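Local coordinates for conserved hypothetical protein (Sulfolobus solfataricus, PDB 2GF6) that binds coenzyme A and probably hydrolyses acyl-CoA thioesters, as a hotdog-fold member of the 4-hydroxybenzoyl-CoA thioesterase family, at residues 28-31 with 32-36; 70-73 with 74-77. One frame throughout, in Å; residues are numbered along the deposited sequence.

Interaction 1 (28-31 with 32-36); sequences AYYR and FFTNT
Phe32 lays its ring over the backbone of Ala28, one turn earlier in helix 26-45, its CG anti to its own carbonyl carbon (chi1 -52°). Its CB lies 3.6 Å from Tyr29 O. From CG onward the ring sits on Ala28 O, which stands 3.1 Å above the ring plane, over its centre, while the same oxygen accepts the helical hydrogen bond from Phe32 N. On one flank CD2 comes 4.0 Å from Tyr29 CD1, making an edge-to-face pair in which Phe32 offers the edge and Tyr29 the face, planes at 88°. On the other flank CE1 meets Arg31 NH2 at 3.5 Å; the guanidinium nitrogen lies in the plane of the Phe32 ring, whereas CE1 is over a face of the guanidinium. At the tip, CE2 and CZ both lie against Ala28 CB.

One residue further along, the Phe33 ring receives Tyr30 CA on its face, a CH-pi contact 3.7 Å from the centroid, and its CZ packs obliquely against Tyr30 CD1. Tyr30 O is gripped twice by Thr34, by N and by OG1 (2.6 Å from that oxygen), from opposite faces of the carbonyl plane. Thr34 OG1 also stands over the centre of the Tyr30 ring.

Arg31 NH1 and Asn35 ND2 share a water, weakly on the arginine side. Asp17 and Asp11 form salt bridges with Arg31; Asp11 also accepts from Asn35 ND2, while Asn35 OD1 takes a hydrogen bond from Tyr16 OH of the second subunit.

This buried part of the helix thus satisfies the Thr34 hydroxyl on the backbone one turn earlier. Arg31 NH2 lies at the weakly positive C-H rim of Phe32, a packing contact and not cation-pi, and the arginine charge is probably balanced by Asp17 and Asp11.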
loop_
_atom_site.group_PDB
_atom_site.type_symbol
_atom_site.label_atom_id
_atom_site.label_comp_id
_atom_site.label_asym_id
_atom_site.label_seq_id
_atom_site.Cartn_x
_atom_site.Cartn_y
_atom_site.Cartn_z
ATOM N N ALA A 28 0.392 -4.536 -6.503
ATOM C CA ALA A 28 1.175 -3.956 -7.575
ATOM C C ALA A 28 0.411 -4.058 -8.891
ATOM O O ALA A 28 0.391 -3.112 -9.717
ATOM C CB ALA A 28 2.487 -4.660 -7.670
ATOM N N TYR A 29 -0.256 -5.191 -9.076
ATOM C CA TYR A 29 -0.942 -5.468 -10.347
ATOM C C TYR A 29 -2.102 -4.514 -10.538
ATOM O O TYR A 29 -2.406 -4.109 -11.665
ATOM C CB TYR A 29 -1.345 -6.957 -10.434
ATOM C CG TYR A 29 -0.138 -7.873 -10.688
ATOM C CD1 TYR A 29 0.374 -8.045 -11.969
ATOM C CD2 TYR A 29 0.530 -8.502 -9.647
ATOM C CE1 TYR A 29 1.476 -8.827 -12.199
ATOM C CE2 TYR A 29 1.632 -9.297 -9.874
ATOM C CZ TYR A 29 2.107 -9.455 -11.144
ATOM O OH TYR A 29 3.225 -10.245 -11.403
ATOM N N TYR A 30 -2.720 -4.121 -9.425
ATOM C CA TYR A 30 -3.733 -3.066 -9.386
ATOM C C TYR A 30 -3.118 -1.743 -9.756
ATOM O O TYR A 30 -3.753 -0.920 -10.396
ATOM C CB TYR A 30 -4.334 -2.983 -7.979
ATOM C CG TYR A 30 -5.369 -1.864 -7.720
ATOM C CD1 TYR A 30 -6.708 -2.025 -8.061
ATOM C CD2 TYR A 30 -5.004 -0.683 -7.100
ATOM C CE1 TYR A 30 -7.638 -1.017 -7.822
ATOM C CE2 TYR A 30 -5.913 0.327 -6.870
ATOM C CZ TYR A 30 -7.229 0.158 -7.215
ATOM O OH TYR A 30 -8.167 1.163 -6.933
ATOM N N ARG A 31 -1.884 -1.513 -9.334
ATOM C CA ARG A 31 -1.234 -0.286 -9.693
ATOM C C ARG A 31 -1.153 -0.286 -11.190
ATOM O O ARG A 31 -1.446 0.684 -11.823
ATOM C CB ARG A 31 0.167 -0.150 -9.067
ATOM C CG ARG A 31 0.769 1.253 -9.296
ATOM C CD ARG A 31 2.086 1.522 -8.580
ATOM N NE ARG A 31 3.247 0.942 -9.249
ATOM C CZ ARG A 31 3.786 1.362 -10.398
ATOM N NH1 ARG A 31 3.255 2.345 -11.108
ATOM N NH2 ARG A 31 4.870 0.748 -10.860
ATOM N N PHE A 32 -0.761 -1.410 -11.763
ATOM C CA PHE A 32 -0.500 -1.419 -13.194
ATOM C C PHE A 32 -1.790 -1.257 -14.004
ATOM O O PHE A 32 -1.802 -0.511 -14.977
ATOM C CB PHE A 32 0.211 -2.708 -13.622
ATOM C CG PHE A 32 1.445 -3.021 -12.820
ATOM C CD1 PHE A 32 2.366 -2.030 -12.492
ATOM C CD2 PHE A 32 1.686 -4.320 -12.395
ATOM C CE1 PHE A 32 3.519 -2.337 -11.761
ATOM C CE2 PHE A 32 2.804 -4.628 -11.642
ATOM C CZ PHE A 32 3.729 -3.635 -11.335
ATOM N N PHE A 33 -2.843 -2.000 -13.654
ATOM C CA PHE A 33 -4.018 -2.030 -14.506
ATOM C C PHE A 33 -4.856 -0.747 -14.335
ATOM O O PHE A 33 -5.408 -0.218 -15.326
ATOM C CB PHE A 33 -4.772 -3.381 -14.404
ATOM C CG PHE A 33 -5.490 -3.647 -13.104
ATOM C CD1 PHE A 33 -6.500 -2.807 -12.634
ATOM C CD2 PHE A 33 -5.260 -4.830 -12.421
ATOM C CE1 PHE A 33 -7.196 -3.100 -11.459
ATOM C CE2 PHE A 33 -5.963 -5.130 -11.247
ATOM C CZ PHE A 33 -6.935 -4.262 -10.776
ATOM N N THR A 34 -4.847 -0.188 -13.119
ATOM C CA THR A 34 -5.441 1.143 -12.854
ATOM C C THR A 34 -4.791 2.228 -13.715
ATOM O O THR A 34 -5.467 2.996 -14.371
ATOM C CB THR A 34 -5.342 1.490 -11.347
ATOM O OG1 THR A 34 -5.930 0.420 -10.621
ATOM C CG2 THR A 34 -6.106 2.803 -11.000
ATOM N N ASN A 35 -3.465 2.266 -13.741
ATOM C CA ASN A 35 -2.783 3.172 -14.636
ATOM C C ASN A 35 -3.193 2.919 -16.078
ATOM O O ASN A 35 -3.425 3.853 -16.849
ATOM C CB ASN A 35 -1.270 3.027 -14.498
ATOM C CG ASN A 35 -0.739 3.564 -13.185
ATOM O OD1 ASN A 35 -1.364 4.419 -12.541
ATOM N ND2 ASN A 35 0.424 3.070 -12.783
ATOM N N THR A 36 -3.275 1.653 -16.465
ATOM C CA THR A 36 -3.635 1.354 -17.869
ATOM C C THR A 36 -5.053 1.863 -18.176
ATOM O O THR A 36 -5.289 2.534 -19.215
ATOM C CB THR A 36 -3.488 -0.147 -18.173
ATOM O OG1 THR A 36 -2.157 -0.553 -17.865
ATOM C CG2 THR A 36 -3.756 -0.461 -19.623
HETATM O O HOH W 1 2.375 4.892 -10.934
#

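Interaction 2 (70-73 with 74-77); sequences PVKL and GDKL. With COA (coenzyme A), chain F.
Two hydrogen bonds join Lys72 and Asp75 at the ends of a tight chain reversal. Asp75 N donates to Lys72 O over 3.0 Å, closing a type II beta turn. In return the Asp75 carboxylate reaches back: with CG anti to the carbonyl carbon (chi1 -75°), OD2 accepts a fairly straight hydrogen bond from Lys72 N at 3.1 Å. The amide approaches from above the carboxylate plane, 60° out of it. Lys99 forms a salt bridge with the same OD2, so one oxygen serves both the turn and strand 90-99, and the lysine probably stabilises the ionised carboxylate.

Backbone conformation sets the bend. Gly74 holds the third turn position with a positive phi of 99°, where a beta carbon would collide with Leu73 O. Leu73, at the second position, packs on Ile51 of the second subunit; its CB also touches Gly74 N, at 3.5 Å.

Apolar contact involves the residues flanking the turn. Val71 and Leu77 reach toward each other tip to tip, CG1 of the valine 3.6 Å from CD2 of the leucine. Helix 26-45 covers this side of the turn, touching both residues, and Val13 packs on both as well.

Ligand contact is made by Pro70. Its CA comes within 3.3 Å of O5P of coenzyme A and its CD within 3.5 Å of O9P, placing the proline beside the pantetheine arm; Trp119 of the third subunit packs on the same residue.

Together these features describe a type II turn with glycine at its third position, leading from the coenzyme A pocket into strand 76-85 of the hotdog-fold sheet.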
loop_
_atom_site.group_PDB
_atom_site.type_symbol
_atom_site.label_atom_id
_atom_site.label_comp_id
_atom_site.label_asym_id
_atom_site.label_seq_id
_atom_site.Cartn_x
_atom_site.Cartn_y
_atom_site.Cartn_z
ATOM N N PRO A 70 6.381 -14.586 -12.655
ATOM C CA PRO A 70 6.627 -13.512 -11.728
ATOM C C PRO A 70 7.241 -12.320 -12.447
ATOM O O PRO A 70 7.878 -12.486 -13.485
ATOM C CB PRO A 70 7.648 -14.113 -10.776
ATOM C CG PRO A 70 8.482 -15.008 -11.696
ATOM C CD PRO A 70 7.464 -15.597 -12.626
ATOM N N VAL A 71 7.057 -11.132 -11.883
ATOM C CA VAL A 71 7.826 -9.966 -12.294
ATOM C C VAL A 71 8.585 -9.400 -11.082
ATOM O O VAL A 71 8.122 -9.464 -9.933
ATOM C CB VAL A 71 6.939 -8.870 -13.018
ATOM C CG1 VAL A 71 6.408 -9.425 -14.321
ATOM C CG2 VAL A 71 5.792 -8.396 -12.177
ATOM N N LYS A 72 9.729 -8.812 -11.368
ATOM C CA LYS A 72 10.697 -8.449 -10.360
ATOM C C LYS A 72 11.068 -6.993 -10.414
ATOM O O LYS A 72 10.732 -6.268 -11.353
ATOM C CB LYS A 72 11.967 -9.285 -10.555
ATOM C CG LYS A 72 11.679 -10.781 -10.520
ATOM C CD LYS A 72 12.904 -11.622 -10.782
ATOM C CE LYS A 72 13.939 -11.417 -9.683
ATOM N NZ LYS A 72 14.692 -12.652 -9.345
ATOM N N LEU A 73 11.814 -6.582 -9.399
ATOM C CA LEU A 73 12.195 -5.196 -9.267
ATOM C C LEU A 73 13.003 -4.788 -10.488
ATOM O O LEU A 73 13.996 -5.426 -10.820
ATOM C CB LEU A 73 13.001 -5.020 -7.991
ATOM C CG LEU A 73 13.570 -3.653 -7.660
ATOM C CD1 LEU A 73 12.504 -2.657 -7.351
ATOM C CD2 LEU A 73 14.539 -3.846 -6.459
ATOM N N GLY A 74 12.574 -3.730 -11.172
ATOM C CA GLY A 74 13.321 -3.252 -12.340
ATOM C C GLY A 74 12.757 -3.702 -13.681
ATOM O O GLY A 74 13.015 -3.062 -14.702
ATOM N N ASP A 75 11.983 -4.788 -13.707
ATOM C CA ASP A 75 11.452 -5.276 -14.979
ATOM C C ASP A 75 10.597 -4.184 -15.596
ATOM O O ASP A 75 9.876 -3.502 -14.884
ATOM C CB ASP A 75 10.625 -6.548 -14.770
ATOM C CG ASP A 75 11.493 -7.775 -14.509
ATOM O OD1 ASP A 75 12.756 -7.678 -14.638
ATOM O OD2 ASP A 75 10.912 -8.837 -14.196
ATOM N N LYS A 76 10.716 -3.994 -16.911
ATOM C CA LYS A 76 9.760 -3.169 -17.650
ATOM C C LYS A 76 8.604 -4.032 -18.101
ATOM O O LYS A 76 8.808 -5.166 -18.542
ATOM C CB LYS A 76 10.388 -2.548 -18.895
ATOM C CG LYS A 76 11.441 -1.496 -18.611
ATOM C CD LYS A 76 11.965 -0.832 -19.915
ATOM C CE LYS A 76 12.476 -1.828 -20.999
ATOM N NZ LYS A 76 13.791 -2.472 -20.686
ATOM N N LEU A 77 7.405 -3.460 -18.072
ATOM C CA LEU A 77 6.178 -4.178 -18.400
ATOM C C LEU A 77 5.339 -3.404 -19.405
ATOM O O LEU A 77 5.407 -2.188 -19.482
ATOM C CB LEU A 77 5.341 -4.400 -17.143
ATOM C CG LEU A 77 6.075 -4.990 -15.945
ATOM C CD1 LEU A 77 5.133 -5.080 -14.812
ATOM C CD2 LEU A 77 6.670 -6.353 -16.235
HETATM N N1A COA F . -5.544 -23.234 -10.727
HETATM C C2A COA F . -5.483 -24.578 -10.392
HETATM N N3A COA F . -4.288 -25.266 -10.483
HETATM C C4A COA F . -3.175 -24.633 -10.907
HETATM C C5A COA F . -3.208 -23.291 -11.257
HETATM C C6A COA F . -4.397 -22.584 -11.163
HETATM N N6A COA F . -4.413 -21.292 -11.479
HETATM N N7A COA F . -1.971 -22.924 -11.646
HETATM C C8A COA F . -1.160 -23.991 -11.548
HETATM N N9A COA F . -1.892 -25.060 -11.097
HETATM C C1B COA F . -1.437 -26.463 -10.959
HETATM C C2B COA F . -0.800 -26.994 -12.238
HETATM O O2B COA F . -1.726 -27.629 -13.075
HETATM C C3B COA F . 0.225 -27.954 -11.692
HETATM O O3B COA F . -0.390 -29.165 -11.353
HETATM P P3B COA F . 0.141 -30.507 -12.052
HETATM O O7A COA F . -0.720 -31.640 -11.545
HETATM O O8A COA F . 1.611 -30.729 -11.687
HETATM O O9A COA F . -0.078 -30.332 -13.545
HETATM C C4B COA F . 0.694 -27.294 -10.418
HETATM O O4B COA F . -0.446 -26.594 -9.949
HETATM C C5B COA F . 1.841 -26.326 -10.669
HETATM O O5B COA F . 1.700 -25.665 -11.906
HETATM P P1A COA F . 2.960 -25.544 -12.902
HETATM O O1A COA F . 2.654 -24.581 -14.030
HETATM O O2A COA F . 3.345 -26.892 -13.450
HETATM O O3A COA F . 4.081 -24.878 -11.941
HETATM P P2A COA F . 5.567 -24.440 -12.415
HETATM O O4A COA F . 5.633 -24.299 -13.909
HETATM O O5A COA F . 6.576 -25.424 -11.839
HETATM O O6A COA F . 5.810 -23.004 -11.752
HETATM C CBP COA F . 5.280 -20.812 -11.227
HETATM C CCP COA F . 4.731 -22.221 -11.321
HETATM C CDP COA F . 6.162 -20.504 -12.447
HETATM C CEP COA F . 6.112 -20.742 -9.947
HETATM C CAP COA F . 4.095 -19.852 -11.269
HETATM O OAP COA F . 3.504 -19.888 -12.545
HETATM C C9P COA F . 4.483 -18.430 -10.985
HETATM O O9P COA F . 5.790 -18.050 -10.699
HETATM N N8P COA F . 3.492 -17.574 -11.002
HETATM C C7P COA F . 3.732 -16.185 -10.725
HETATM C C6P COA F . 3.593 -15.962 -9.241
HETATM C C5P COA F . 3.378 -14.501 -9.018
HETATM O O5P COA F . 4.185 -13.668 -9.447
HETATM N N4P COA F . 2.261 -14.228 -8.388
HETATM C C3P COA F . 2.235 -13.517 -7.152
HETATM C C2P COA F . 1.948 -12.063 -7.417
HETATM S S1P COA F . 0.334 -11.512 -6.848
#

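Interactions 1 and 2 have centres 13 Å apart and meet directly where the central helix of the hotdog fold lies against the start of strand 76-85 and the loop before it. Tyr29 OH of 28-31 approaches Val71 CG2 of 70-73 at 3.3 Å, and Phe32 CE2 of 32-36 packs on Leu77 CD1 of 74-77 at 4.0 Å. The helix side chains therefore extend the apolar cluster begun beside the turn. Both contacts border the coenzyme A pocket, interaction 1 through Tyr29, whose side chain is about 4 Å from the ligand, and interaction 2 through Pro70. The side chain of His68, a coenzyme A-binding residue, is about 9 Å from those of Tyr29 and Val71.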